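Local coordinates for uncharacterized protein (Enterococcus faecalis, PDB 3CLQ) that is of unknown function but belongs to the AllG family, named for a subunit of oxamate carbamoyltransferase, at residues C243-G248 with S307-T312. Numbering follows the deposited sequence.
Sequences CALDAG and SAITET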
loop_
_atom_site.group_PDB
_atom_site.type_symbol
_atom_site.label_atom_id
_atom_site.label_comp_id
_atom_site.label_asym_id
_atom_site.label_seq_id
_atom_site.Cartn_x
_atom_site.Cartn_y
_atom_site.Cartn_z
ATOM N N CYS B 243 -0.034 -21.868 6.916
ATOM C CA CYS B 243 -0.220 -21.940 8.346
ATOM C C CYS B 243 -1.704 -22.002 8.728
ATOM O O CYS B 243 -2.088 -22.842 9.531
ATOM C CB CYS B 243 0.474 -20.767 9.009
ATOM S SG CYS B 243 0.232 -20.661 10.794
ATOM N N ALA B 244 -2.532 -21.135 8.152
ATOM C CA ALA B 244 -3.977 -21.198 8.384
ATOM C C ALA B 244 -4.616 -22.488 7.837
ATOM O O ALA B 244 -5.261 -23.241 8.571
ATOM C CB ALA B 244 -4.649 -19.990 7.784
ATOM N N LEU B 245 -4.432 -22.745 6.547
ATOM C CA LEU B 245 -4.938 -23.964 5.930
ATOM C C LEU B 245 -4.629 -25.276 6.697
ATOM O O LEU B 245 -5.532 -26.080 6.962
ATOM C CB LEU B 245 -4.459 -24.060 4.498
ATOM C CG LEU B 245 -5.394 -23.516 3.411
ATOM C CD1 LEU B 245 -6.752 -23.225 3.998
ATOM C CD2 LEU B 245 -4.829 -22.301 2.721
ATOM N N ASP B 246 -3.374 -25.488 7.076
ATOM C CA ASP B 246 -3.020 -26.701 7.837
ATOM C C ASP B 246 -3.822 -26.893 9.119
ATOM O O ASP B 246 -4.003 -28.034 9.582
ATOM C CB ASP B 246 -1.546 -26.712 8.201
ATOM C CG ASP B 246 -0.666 -27.005 7.027
ATOM O OD1 ASP B 246 -1.185 -27.161 5.888
ATOM O OD2 ASP B 246 0.559 -27.090 7.255
ATOM N N ALA B 247 -4.298 -25.788 9.699
ATOM C CA ALA B 247 -5.064 -25.907 10.932
ATOM C C ALA B 247 -6.482 -26.329 10.634
ATOM O O ALA B 247 -7.194 -26.785 11.521
ATOM C CB ALA B 247 -5.040 -24.632 11.719
ATOM N N GLY B 248 -6.881 -26.167 9.377
ATOM C CA GLY B 248 -8.146 -26.704 8.890
ATOM C C GLY B 248 -8.051 -28.104 8.288
ATOM O O GLY B 248 -9.042 -28.632 7.799
ATOM N N SER B 307 2.201 -21.509 -4.841
ATOM C CA SER B 307 1.571 -20.215 -4.616
ATOM C C SER B 307 0.064 -20.278 -4.641
ATOM O O SER B 307 -0.586 -19.308 -4.300
ATOM C CB SER B 307 2.046 -19.209 -5.664
ATOM O OG SER B 307 2.049 -19.809 -6.952
ATOM N N ALA B 308 -0.488 -21.404 -5.063
ATOM C CA ALA B 308 -1.924 -21.536 -5.213
ATOM C C ALA B 308 -2.575 -21.794 -3.867
ATOM O O ALA B 308 -3.784 -21.954 -3.777
ATOM C CB ALA B 308 -2.245 -22.666 -6.180
ATOM N N ILE B 309 -1.771 -21.838 -2.812
ATOM C CA ILE B 309 -2.305 -22.051 -1.477
ATOM C C ILE B 309 -3.064 -20.776 -1.136
ATOM O O ILE B 309 -4.000 -20.736 -0.346
ATOM C CB ILE B 309 -1.168 -22.293 -0.456
ATOM C CG1 ILE B 309 -1.743 -22.734 0.886
ATOM C CG2 ILE B 309 -0.241 -21.065 -0.326
ATOM C CD1 ILE B 309 -2.053 -24.201 0.930
ATOM N N THR B 310 -2.597 -19.726 -1.762
ATOM C CA THR B 310 -3.167 -18.421 -1.700
ATOM C C THR B 310 -4.674 -18.388 -2.080
ATOM O O THR B 310 -5.517 -17.941 -1.308
ATOM C CB THR B 310 -2.276 -17.538 -2.601
ATOM O OG1 THR B 310 -1.123 -17.118 -1.840
ATOM C CG2 THR B 310 -2.996 -16.369 -3.127
ATOM N N GLU B 311 -5.020 -18.863 -3.262
ATOM C CA GLU B 311 -6.421 -18.983 -3.580
ATOM C C GLU B 311 -7.098 -20.069 -2.754
ATOM O O GLU B 311 -8.322 -20.005 -2.546
ATOM C CB GLU B 311 -6.619 -19.209 -5.073
ATOM C CG GLU B 311 -5.299 -19.303 -5.806
ATOM C CD GLU B 311 -5.004 -18.063 -6.630
ATOM O OE1 GLU B 311 -5.968 -17.419 -7.093
ATOM O OE2 GLU B 311 -3.808 -17.743 -6.837
ATOM N N THR B 312 -6.327 -21.050 -2.270
ATOM C CA THR B 312 -6.914 -22.066 -1.378
ATOM C C THR B 312 -7.409 -21.398 -0.109
ATOM O O THR B 312 -8.358 -21.875 0.484
ATOM C CB THR B 312 -5.957 -23.230 -0.961
ATOM O OG1 THR B 312 -5.482 -23.927 -2.106
ATOM C CG2 THR B 312 -6.697 -24.234 -0.094
#
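Two torsions turn side chains of the short helix toward Leu245: CG1 of Ile309 stands anti to its backbone N (chi1 -171°), and in Thr312 a chi1 of -59° sets OG1 beside the backbone N, which leaves CG2 anti to it. Their residues, three apart, fall on one side of the turn. Leu245, a branched and wholly apolar side chain suited to such a place, reaches them from near the end of helix 234-247, its CD2 entering between the two. CD2 lies 3.6 Å from CG1 of Ile309, the two side chains running alongside one another in opposite senses, and 3.5 Å from the main-chain O of Ile309. At the fork itself, CG comes 3.8 Å from CG2 of Thr312. Threonine suits this buried place because its two branches divide the work: the methyl meets leucine, while OG1 donates to Ala308 O at 3.1 Å, from the opposite face of that carbonyl to Thr312 N, which also donates to it. The hydroxyl is thus satisfied four residues back. Ile309 also packs on Met238 and Ala241, and Thr312 on Met260. This is apolar helix-helix packing in the protein core, joining helix 234-247 to helix 309-313, which follows strand 304-305, outermost within this chain in an antiparallel sheet.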